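Local coordinates for platelet inhibitor (Ancylostoma caninum, PDB 4TPV), which inhibits platelet aggregation and the adhesion of platelets to fibrinogen and collagen, possibly by binding platelet integrins, at residues E9-D13 with D14-M18; T47-E50 with K51-S55; D169-Q172 with N173-I177. All coordinates share one frame; numbering follows the deposited sequence.

Contact 1 (E9-D13 with D14-M18); sequences EKLDD and DMREM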
ATOM      1  N   GLU A   9      -6.290 -19.145  -4.916  1.00 24.25           N
ATOM      2  CA  GLU A   9      -5.444 -20.077  -5.639  1.00 27.59           C
ATOM      3  C   GLU A   9      -3.971 -19.693  -5.607  1.00 24.83           C
ATOM      4  O   GLU A   9      -3.108 -20.563  -5.504  1.00 24.88           O
ATOM      5  CB  GLU A   9      -5.915 -20.187  -7.083  1.00 30.43           C
ATOM      6  CG  GLU A   9      -4.871 -20.780  -7.994  1.00 42.72           C
ATOM      7  CD  GLU A   9      -5.451 -21.222  -9.308  1.00 52.13           C
ATOM      8  OE1 GLU A   9      -6.671 -21.036  -9.506  1.00 51.83           O
ATOM      9  OE2 GLU A   9      -4.687 -21.760 -10.135  1.00 61.71           O
ATOM     10  N   LYS A  10      -3.682 -18.396  -5.694  1.00 19.69           N
ATOM     11  CA  LYS A  10      -2.301 -17.925  -5.835  1.00 24.16           C
ATOM     12  C   LYS A  10      -1.855 -16.994  -4.701  1.00 23.00           C
ATOM     13  O   LYS A  10      -0.818 -16.321  -4.796  1.00 21.76           O
ATOM     14  CB  LYS A  10      -2.130 -17.218  -7.189  1.00 25.44           C
ATOM     15  CG  LYS A  10      -2.449 -18.106  -8.390  1.00 27.92           C
ATOM     16  CD  LYS A  10      -2.362 -17.333  -9.699  1.00 32.46           C
ATOM     17  CE  LYS A  10      -0.926 -17.160 -10.175  1.00 30.73           C
ATOM     18  NZ  LYS A  10      -0.324 -18.449 -10.648  1.00 29.34           N
ATOM     19  N   LEU A  11      -2.628 -16.973  -3.623  1.00 16.64           N
ATOM     20  CA  LEU A  11      -2.352 -16.099  -2.490  1.00 14.40           C
ATOM     21  C   LEU A  11      -2.730 -16.838  -1.200  1.00 16.32           C
ATOM     22  O   LEU A  11      -3.814 -17.431  -1.131  1.00 21.89           O
ATOM     23  CB  LEU A  11      -3.149 -14.790  -2.634  1.00 16.81           C
ATOM     24  CG  LEU A  11      -2.936 -13.740  -1.548  1.00 13.69           C
ATOM     25  CD1 LEU A  11      -1.570 -13.104  -1.692  1.00 17.20           C
ATOM     26  CD2 LEU A  11      -4.032 -12.664  -1.573  1.00 16.48           C
ATOM     27  N   ASP A  12      -1.839 -16.857  -0.205  1.00 14.19           N
ATOM     28  CA  ASP A  12      -2.173 -17.425   1.103  1.00 19.44           C
ATOM     29  C   ASP A  12      -1.828 -16.465   2.241  1.00 17.40           C
ATOM     30  O   ASP A  12      -1.363 -15.354   1.992  1.00 14.09           O
ATOM     31  CB  ASP A  12      -1.467 -18.764   1.307  1.00 19.13           C
ATOM     32  CG  ASP A  12       0.036 -18.675   1.085  1.00 18.70           C
ATOM     33  OD1 ASP A  12       0.612 -17.565   1.160  1.00 22.24           O
ATOM     34  OD2 ASP A  12       0.656 -19.727   0.835  1.00 24.37           O
ATOM     35  N   ASP A  13      -2.064 -16.882   3.486  1.00 17.33           N
ATOM     36  CA  ASP A  13      -1.831 -15.985   4.628  1.00 13.89           C
ATOM     37  C   ASP A  13      -0.392 -15.502   4.703  1.00 14.82           C
ATOM     38  O   ASP A  13      -0.127 -14.348   5.065  1.00 14.63           O
ATOM     39  CB  ASP A  13      -2.191 -16.660   5.950  1.00 19.57           C
ATOM     40  CG  ASP A  13      -3.684 -16.738   6.177  1.00 24.62           C
ATOM     41  OD1 ASP A  13      -4.440 -16.242   5.323  1.00 17.08           O
ATOM     42  OD2 ASP A  13      -4.101 -17.291   7.217  1.00 23.74           O
ATOM     43  N   ASP A  14       0.532 -16.401   4.383  1.00 17.06           N
ATOM     44  CA  ASP A  14       1.953 -16.093   4.332  1.00 16.79           C
ATOM     45  C   ASP A  14       2.214 -14.897   3.411  1.00 13.22           C
ATOM     46  O   ASP A  14       2.866 -13.920   3.789  1.00 14.18           O
ATOM     47  CB  ASP A  14       2.732 -17.316   3.846  1.00 20.48           C
ATOM     48  CG  ASP A  14       4.218 -17.197   4.083  1.00 33.72           C
ATOM     49  OD1 ASP A  14       4.610 -16.569   5.086  1.00 36.14           O
ATOM     50  OD2 ASP A  14       4.990 -17.747   3.271  1.00 40.20           O
ATOM     51  N   MET A  15       1.694 -14.976   2.195  1.00 13.55           N
ATOM     52  CA  MET A  15       1.893 -13.892   1.242  1.00 13.06           C
ATOM     53  C   MET A  15       1.168 -12.606   1.655  1.00 11.06           C
ATOM     54  O   MET A  15       1.651 -11.516   1.381  1.00 12.19           O
ATOM     55  CB  MET A  15       1.432 -14.311  -0.146  1.00 12.07           C
ATOM     56  CG  MET A  15       2.206 -15.490  -0.721  1.00 14.66           C
ATOM     57  SD  MET A  15       1.497 -16.040  -2.289  1.00 23.10           S
ATOM     58  CE  MET A  15       1.552 -14.474  -3.168  1.00 11.40           C
ATOM     59  N   ARG A  16      -0.004 -12.742   2.277  1.00 11.90           N
ATOM     60  CA  ARG A  16      -0.728 -11.562   2.757  1.00 12.32           C
ATOM     61  C   ARG A  16       0.155 -10.825   3.745  1.00 13.94           C
ATOM     62  O   ARG A  16       0.302  -9.613   3.673  1.00  9.25           O
ATOM     63  CB  ARG A  16      -2.073 -11.934   3.392  1.00 13.12           C
ATOM     64  CG  ARG A  16      -3.050 -12.554   2.410  1.00 11.02           C
ATOM     65  CD  ARG A  16      -4.318 -13.013   3.097  1.00 12.18           C
ATOM     66  NE  ARG A  16      -5.294 -13.444   2.104  1.00 11.39           N
ATOM     67  CZ  ARG A  16      -5.632 -14.709   1.863  1.00 14.59           C
ATOM     68  NH1 ARG A  16      -5.104 -15.700   2.576  1.00 19.31           N
ATOM     69  NH2 ARG A  16      -6.522 -14.979   0.912  1.00 15.02           N
ATOM     70  N   GLU A  17       0.779 -11.576   4.649  1.00 14.73           N
ATOM     71  CA  GLU A  17       1.699 -11.002   5.616  1.00 14.90           C
ATOM     72  C   GLU A  17       2.915 -10.379   4.921  1.00 12.86           C
ATOM     73  O   GLU A  17       3.344  -9.287   5.290  1.00 12.77           O
ATOM     74  CB  GLU A  17       2.137 -12.075   6.628  1.00 14.34           C
ATOM     75  CG  GLU A  17       2.815 -11.517   7.858  1.00 21.31           C
ATOM     76  CD  GLU A  17       3.088 -12.593   8.899  1.00 34.97           C
ATOM     77  OE1 GLU A  17       3.419 -13.735   8.506  1.00 42.73           O
ATOM     78  OE2 GLU A  17       2.956 -12.302  10.108  1.00 40.52           O
ATOM     79  N   MET A  18       3.446 -11.042   3.899  1.00 10.67           N
ATOM     80  CA  MET A  18       4.584 -10.510   3.166  1.00 10.46           C
ATOM     81  C   MET A  18       4.193  -9.177   2.538  1.00 10.68           C
ATOM     82  O   MET A  18       4.918  -8.214   2.655  1.00 10.57           O
ATOM     83  CB  MET A  18       5.082 -11.488   2.103  1.00 12.01           C
ATOM     84  CG  MET A  18       5.781 -12.716   2.686  1.00 14.69           C
ATOM     85  SD  MET A  18       6.023 -13.948   1.392  1.00 19.61           S
ATOM     86  CE  MET A  18       6.623 -15.348   2.356  1.00 13.99           C
TER
HETATM   87  O   HOH W   1      -5.621 -18.148   0.770  1.00 29.97           O
HETATM   88  O   HOH W   2       3.329 -20.307   1.851  1.00 43.25           O

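Contact 2 (T47-E50 with K51-S55); sequences TLEE and KAYKS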
ATOM      1  N   THR A  47     -11.633  -7.262   2.953  1.00 10.09           N
ATOM      2  CA  THR A  47     -12.599  -6.622   2.066  1.00 10.81           C
ATOM      3  C   THR A  47     -11.923  -5.956   0.851  1.00 11.18           C
ATOM      4  O   THR A  47     -12.402  -6.086  -0.289  1.00 10.28           O
ATOM      5  CB  THR A  47     -13.434  -5.601   2.840  1.00 18.06           C
ATOM      6  OG1 THR A  47     -14.261  -6.318   3.774  1.00 19.91           O
ATOM      7  CG2 THR A  47     -14.324  -4.823   1.897  1.00 24.23           C
ATOM      8  N   LEU A  48     -10.815  -5.257   1.080  1.00 10.74           N
ATOM      9  CA  LEU A  48     -10.027  -4.723  -0.022  1.00  9.89           C
ATOM     10  C   LEU A  48      -9.434  -5.834  -0.879  1.00 12.00           C
ATOM     11  O   LEU A  48      -9.290  -5.666  -2.088  1.00 13.13           O
ATOM     12  CB  LEU A  48      -8.910  -3.826   0.502  1.00 10.42           C
ATOM     13  CG  LEU A  48      -9.435  -2.539   1.097  1.00  9.38           C
ATOM     14  CD1 LEU A  48      -8.255  -1.646   1.469  1.00  9.95           C
ATOM     15  CD2 LEU A  48     -10.358  -1.821   0.108  1.00 16.56           C
ATOM     16  N   GLU A  49      -9.096  -6.968  -0.263  1.00 11.49           N
ATOM     17  CA  GLU A  49      -8.621  -8.095  -1.063  1.00 10.71           C
ATOM     18  C   GLU A  49      -9.691  -8.539  -2.055  1.00 10.55           C
ATOM     19  O   GLU A  49      -9.393  -8.795  -3.227  1.00 11.19           O
ATOM     20  CB  GLU A  49      -8.200  -9.289  -0.196  1.00 10.83           C
ATOM     21  CG  GLU A  49      -7.907 -10.551  -1.033  1.00  9.27           C
ATOM     22  CD  GLU A  49      -7.352 -11.711  -0.214  1.00  9.93           C
ATOM     23  OE1 GLU A  49      -7.933 -12.822  -0.302  1.00 12.45           O
ATOM     24  OE2 GLU A  49      -6.341 -11.521   0.487  1.00 12.33           O
ATOM     25  N   GLU A  50     -10.940  -8.640  -1.604  1.00  9.81           N
ATOM     26  CA  GLU A  50     -12.005  -9.029  -2.522  1.00  9.77           C
ATOM     27  C   GLU A  50     -12.177  -7.976  -3.632  1.00 11.90           C
ATOM     28  O   GLU A  50     -12.366  -8.328  -4.796  1.00 11.41           O
ATOM     29  CB  GLU A  50     -13.318  -9.250  -1.781  1.00 10.48           C
ATOM     30  CG  GLU A  50     -14.533  -9.316  -2.710  1.00 11.00           C
ATOM     31  CD  GLU A  50     -14.641 -10.593  -3.542  1.00 14.68           C
ATOM     32  OE1 GLU A  50     -13.763 -11.475  -3.452  1.00 15.28           O
ATOM     33  OE2 GLU A  50     -15.626 -10.692  -4.305  1.00 15.93           O
ATOM     34  N   LYS A  51     -12.064  -6.696  -3.277  1.00 11.00           N
ATOM     35  CA  LYS A  51     -12.126  -5.627  -4.274  1.00 10.86           C
ATOM     36  C   LYS A  51     -10.985  -5.789  -5.281  1.00 10.17           C
ATOM     37  O   LYS A  51     -11.163  -5.624  -6.503  1.00 11.72           O
ATOM     38  CB  LYS A  51     -12.055  -4.256  -3.588  1.00 14.94           C
ATOM     39  CG  LYS A  51     -12.307  -3.057  -4.496  1.00 17.71           C
ATOM     40  CD  LYS A  51     -12.178  -1.766  -3.695  1.00 20.02           C
ATOM     41  CE  LYS A  51     -12.381  -0.543  -4.586  1.00 26.98           C
ATOM     42  NZ  LYS A  51     -11.962   0.718  -3.903  1.00 32.49           N
ATOM     43  N   ALA A  52      -9.821  -6.143  -4.761  1.00 10.72           N
ATOM     44  CA  ALA A  52      -8.659  -6.344  -5.621  1.00  8.62           C
ATOM     45  C   ALA A  52      -8.856  -7.518  -6.576  1.00  8.97           C
ATOM     46  O   ALA A  52      -8.466  -7.430  -7.748  1.00 10.38           O
ATOM     47  CB  ALA A  52      -7.394  -6.543  -4.766  1.00  8.95           C
ATOM     48  N   TYR A  53      -9.465  -8.616  -6.099  1.00  9.29           N
ATOM     49  CA  TYR A  53      -9.725  -9.760  -6.978  1.00 10.48           C
ATOM     50  C   TYR A  53     -10.753  -9.409  -8.050  1.00 12.38           C
ATOM     51  O   TYR A  53     -10.569  -9.732  -9.221  1.00 12.57           O
ATOM     52  CB  TYR A  53     -10.167 -11.011  -6.176  1.00 10.07           C
ATOM     53  CG  TYR A  53      -8.978 -11.859  -5.839  1.00 10.02           C
ATOM     54  CD1 TYR A  53      -8.428 -12.720  -6.786  1.00 11.71           C
ATOM     55  CD2 TYR A  53      -8.336 -11.731  -4.622  1.00  9.92           C
ATOM     56  CE1 TYR A  53      -7.292 -13.461  -6.516  1.00 10.22           C
ATOM     57  CE2 TYR A  53      -7.184 -12.461  -4.340  1.00 10.35           C
ATOM     58  CZ  TYR A  53      -6.671 -13.334  -5.293  1.00  9.94           C
ATOM     59  OH  TYR A  53      -5.541 -14.066  -5.032  1.00 11.98           O
ATOM     60  N   LYS A  54     -11.827  -8.744  -7.658  1.00 12.51           N
ATOM     61  CA  LYS A  54     -12.867  -8.415  -8.609  1.00 13.19           C
ATOM     62  C   LYS A  54     -12.300  -7.530  -9.718  1.00 13.43           C
ATOM     63  O   LYS A  54     -12.696  -7.650 -10.882  1.00 15.04           O
ATOM     64  CB  LYS A  54     -14.045  -7.740  -7.898  1.00 15.68           C
ATOM     65  CG  LYS A  54     -14.937  -8.737  -7.127  1.00 15.02           C
ATOM     66  CD  LYS A  54     -15.682  -9.676  -8.077  1.00 15.57           C
ATOM     67  CE  LYS A  54     -16.626 -10.663  -7.352  1.00 19.03           C
ATOM     68  NZ  LYS A  54     -15.950 -11.808  -6.668  1.00 16.55           N
ATOM     69  N   SER A  55     -11.345  -6.677  -9.360  1.00 10.13           N
ATOM     70  CA  SER A  55     -10.719  -5.786 -10.335  1.00  9.49           C
ATOM     71  C   SER A  55      -9.649  -6.512 -11.149  1.00  9.57           C
ATOM     72  O   SER A  55      -9.568  -6.361 -12.376  1.00 11.85           O
ATOM     73  CB  SER A  55     -10.098  -4.571  -9.646  1.00 16.97           C
ATOM     74  OG  SER A  55      -9.461  -3.758 -10.613  1.00 21.19           O
TER

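Contact 3 (D169-Q172 with N173-I177); sequences DDWQ and NLLCI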
ATOM      1  N   ASP A 169       4.684   1.646  18.325  1.00 12.89           N
ATOM      2  CA  ASP A 169       6.004   1.187  18.772  1.00 16.87           C
ATOM      3  C   ASP A 169       6.433  -0.085  18.028  1.00 14.28           C
ATOM      4  O   ASP A 169       7.576  -0.540  18.155  1.00 15.98           O
ATOM      5  CB  ASP A 169       6.050   0.975  20.300  1.00 26.42           C
ATOM      6  CG  ASP A 169       4.935   0.090  20.818  1.00 37.85           C
ATOM      7  OD1 ASP A 169       4.381  -0.711  20.033  1.00 39.45           O
ATOM      8  OD2 ASP A 169       4.622   0.197  22.032  1.00 40.51           O
ATOM      9  N   ASP A 170       5.537  -0.637  17.221  1.00 13.79           N
ATOM     10  CA  ASP A 170       5.878  -1.777  16.370  1.00 15.02           C
ATOM     11  C   ASP A 170       6.702  -1.376  15.154  1.00 14.84           C
ATOM     12  O   ASP A 170       7.337  -2.220  14.514  1.00 11.80           O
ATOM     13  CB  ASP A 170       4.608  -2.477  15.877  1.00 14.41           C
ATOM     14  CG  ASP A 170       3.922  -3.265  16.948  1.00 20.04           C
ATOM     15  OD1 ASP A 170       4.570  -3.615  17.958  1.00 18.43           O
ATOM     16  OD2 ASP A 170       2.724  -3.560  16.754  1.00 19.13           O
ATOM     17  N   TRP A 171       6.649  -0.092  14.807  1.00 11.79           N
ATOM     18  CA  TRP A 171       7.262   0.416  13.586  1.00  9.77           C
ATOM     19  C   TRP A 171       8.136   1.617  13.911  1.00 13.97           C
ATOM     20  O   TRP A 171       8.006   2.691  13.318  1.00 13.17           O
ATOM     21  CB  TRP A 171       6.184   0.750  12.537  1.00 12.46           C
ATOM     22  CG  TRP A 171       5.597  -0.516  11.980  1.00 12.71           C
ATOM     23  CD1 TRP A 171       4.444  -1.119  12.364  1.00 11.87           C
ATOM     24  CD2 TRP A 171       6.195  -1.385  11.004  1.00 12.84           C
ATOM     25  NE1 TRP A 171       4.266  -2.302  11.678  1.00 16.96           N
ATOM     26  CE2 TRP A 171       5.326  -2.482  10.833  1.00 12.53           C
ATOM     27  CE3 TRP A 171       7.376  -1.338  10.258  1.00 16.47           C
ATOM     28  CZ2 TRP A 171       5.600  -3.525   9.946  1.00 16.62           C
ATOM     29  CZ3 TRP A 171       7.635  -2.376   9.360  1.00 16.27           C
ATOM     30  CH2 TRP A 171       6.754  -3.448   9.217  1.00 13.05           C
ATOM     31  N   GLN A 172       9.008   1.401  14.888  1.00 12.95           N
ATOM     32  CA  GLN A 172      10.063   2.337  15.290  1.00 13.88           C
ATOM     33  C   GLN A 172       9.516   3.719  15.647  1.00 16.14           C
ATOM     34  O   GLN A 172      10.219   4.724  15.536  1.00 13.36           O
ATOM     35  CB  GLN A 172      11.133   2.449  14.183  1.00 15.77           C
ATOM     36  CG  GLN A 172      11.791   1.104  13.799  1.00 15.42           C
ATOM     37  CD  GLN A 172      10.928   0.259  12.818  1.00 20.99           C
ATOM     38  OE1 GLN A 172      10.507   0.747  11.766  1.00 21.14           O
ATOM     39  NE2 GLN A 172      10.681  -1.004  13.163  1.00 21.60           N
ATOM     40  N   ASN A 173       8.278   3.756  16.136  1.00 12.85           N
ATOM     41  CA  ASN A 173       7.614   5.017  16.449  1.00 14.54           C
ATOM     42  C   ASN A 173       7.648   6.018  15.290  1.00 10.19           C
ATOM     43  O   ASN A 173       7.771   7.235  15.504  1.00 12.75           O
ATOM     44  CB  ASN A 173       8.222   5.625  17.709  1.00 13.83           C
ATOM     45  CG  ASN A 173       7.910   4.801  18.933  1.00 24.24           C
ATOM     46  OD1 ASN A 173       8.794   4.175  19.510  1.00 33.52           O
ATOM     47  ND2 ASN A 173       6.634   4.762  19.314  1.00 20.62           N
ATOM     48  N   LEU A 174       7.476   5.491  14.084  1.00 11.39           N
ATOM     49  CA  LEU A 174       7.454   6.297  12.875  1.00 11.36           C
ATOM     50  C   LEU A 174       6.061   6.392  12.288  1.00 15.09           C
ATOM     51  O   LEU A 174       5.765   7.340  11.552  1.00 12.68           O
ATOM     52  CB  LEU A 174       8.393   5.713  11.816  1.00  8.92           C
ATOM     53  CG  LEU A 174       9.888   5.879  12.098  1.00 12.97           C
ATOM     54  CD1 LEU A 174      10.697   5.008  11.153  1.00 14.82           C
ATOM     55  CD2 LEU A 174      10.287   7.353  11.980  1.00 15.31           C
ATOM     56  N   LEU A 175       5.218   5.403  12.606  1.00 11.05           N
ATOM     57  CA  LEU A 175       3.892   5.265  12.001  1.00 11.85           C
ATOM     58  C   LEU A 175       2.782   5.406  13.040  1.00  9.67           C
ATOM     59  O   LEU A 175       3.015   5.278  14.236  1.00 12.93           O
ATOM     60  CB  LEU A 175       3.775   3.909  11.283  1.00  8.87           C
ATOM     61  CG  LEU A 175       4.886   3.531  10.293  1.00  9.56           C
ATOM     62  CD1 LEU A 175       4.568   2.220   9.580  1.00 11.36           C
ATOM     63  CD2 LEU A 175       5.146   4.660   9.295  1.00 11.55           C
ATOM     64  N   CYS A 176       1.576   5.700  12.568  1.00 10.65           N
ATOM     65  CA  CYS A 176       0.418   5.866  13.454  1.00  9.53           C
ATOM     66  C   CYS A 176      -0.469   4.649  13.390  1.00 10.02           C
ATOM     67  O   CYS A 176      -0.833   4.220  12.310  1.00 11.80           O
ATOM     68  CB  CYS A 176      -0.408   7.080  13.055  1.00  9.37           C
ATOM     69  SG  CYS A 176       0.490   8.635  12.957  1.00 14.71           S
ATOM     70  N   ILE A 177      -0.860   4.114  14.546  1.00  9.54           N
ATOM     71  CA  ILE A 177      -1.721   2.915  14.579  1.00  9.99           C
ATOM     72  C   ILE A 177      -3.033   3.158  15.330  1.00 13.31           C
ATOM     73  O   ILE A 177      -3.076   3.900  16.305  1.00 10.76           O
ATOM     74  CB  ILE A 177      -0.961   1.732  15.227  1.00 11.14           C
ATOM     75  CG1 ILE A 177      -1.735   0.418  15.088  1.00 18.22           C
ATOM     76  CG2 ILE A 177      -0.606   2.020  16.690  1.00 11.56           C
ATOM     77  CD1 ILE A 177      -1.851  -0.081  13.674  1.00 18.27           C
TER

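Contact 1 (E9-D13 with D14-M18)
Asp12 and Asp13 hand the chain over from a loop to the first turn of helix 13-34. Asp12 O accepts from Arg16 N at 3.0 Å, and Asp13 O from Glu17 N at 2.9 Å. Met15 N, still too early for such a partner, is served by a side chain: Asp12 OD1 accepts from it at 3.0 Å in a fairly straight bond (163°). The short aspartate reaches it because its CG sits between the backbone N and the carbonyl carbon (chi1 53°), turning the carboxylate onto the helix end. A water bridges Asp12 OD2 to Asp14 OD2, the second bond being weak.

Asp13 OD1 makes a salt bridge with Arg16 NH1 at 2.9 Å; it meets the guanidinium at its edge, but the bond is weak because the N-H points well off the line. A water joins NH1 to Leu11 O, while NE of Arg16 pairs with Glu49 of helix 46-56. Leu11 CG lies over one face of the guanidinium, toward its rim, and Leu11 CD1 meets Met15 CB at 3.6 Å. Met15, bent at chi3, folds CE back to 3.4 Å from Lys10 O. Apolar branches thus cover the inner side while the carboxylates keep to the solvent side. This is a classic N-cap, with three successive acids where a helix dipole would favour negative charge.

Contact 2 (T47-E50 with K51-S55)
Glu50 and Lys54, one helical turn apart, form a salt bridge in which Lys54 NZ lies 2.6 Å from Glu50 OE2. The ammonium comes to the syn side of that oxygen, 24° out of the carboxylate plane. Both chains bend to meet: Glu50 turns at chi2 (73°), and Lys54 folds at chi2 and chi4, so that the two cross obliquely and CE of Lys54 also lies 3.2 Å from Glu50 OE2. The other oxygen, OE1, is paired with Arg8, so this carboxylate is shared between two cations.

Glu49 is buried, and its extended chain carries OE2 to the hydroxyl of Tyr44 and to NE of Arg16, and OE1 to NE of Arg8, which together satisfy both oxygens.

Beneath these side chains run the bonds of helix 46-56, from Lys51 N to Thr47 O at 3.1 Å, Ala52 N to Leu48 O at 2.8 Å and Tyr53 N to Glu49 O at 2.9 Å. Glu49 and Tyr53 lie alongside each other, pointing the same way, with Glu49 CG at the ring edge, in its plane, 3.8 Å from Tyr53 CD2. Arg8 adds a cation-pi contact to this ring, and Leu11 and strand 119-127 pack on it as well. Ala52, small enough for a close approach to the sheet, touches Ala123 and Val134.

Such a spread of chemistry gives the helix distinct sides: a largely small or aromatic one, Ala52 and Tyr53, against the strands, an outer ion pair, and a buried glutamate whose charge is probably stabilised by two arginines and a tyrosine hydroxyl.

Contact 3 (D169-Q172 with N173-I177)
A tight beta turn, Trp171 to Leu174, lies within the loop that links the two strands of a small antiparallel sheet, 166-167 and 176-177. Leu174 N donates to Trp171 O at 3.0 Å, the donor standing above the carbonyl plane rather than on a lone pair. Gln172 and Asn173, the two central residues, both adopt left-handed helical backbone angles (56°/29° for Gln172), close to those of a type III' turn. Asparagine suits such a place, since it tolerates this conformation better than most residues with a side chain.

Past the turn, Leu175 packs against the base of Trp171: its CD1 lies 3.7 Å from Trp171 CB and 3.8 Å from Trp171 CG, where the indole begins. The Trp171 side chain also touches Glu21 and Asn24 of helix 13-34. Leu174 CD1 approaches Gln172 CB at 4.0 Å. Asn173 folds back over the loop, its ND2 3.7 Å from Asp169 CA.

One hydrogen bond thus sets the turn, aliphatic contacts pack it, and the disulfide from Cys176 to Cys158 ties down the strand that follows covalently.

Overall arrangement
Contacts 1, 2 and 3 follow one another along the chain in that order. Contacts 1 and 2 are neighbours, their centres 14 Å apart: the start of helix 13-34 touches helix 46-56 through a salt bridge and the packing of Leu11, and helix 46-56 in turn covers strands 119-127 and 130-138 of the mixed sheet. Contact 3 stands apart, 24 Å from contact 1 and 27 Å from contact 2, centre to centre, and lies across the chain's centre from contact 2. Helix 13-34 nevertheless links contacts 1 and 3, since its first turn belongs to contact 1 and residues further along it, Glu21 and Asn24, touch Trp171. One helix thus runs from the side where helix 46-56 packs to the disulfide-bonded C-terminal region.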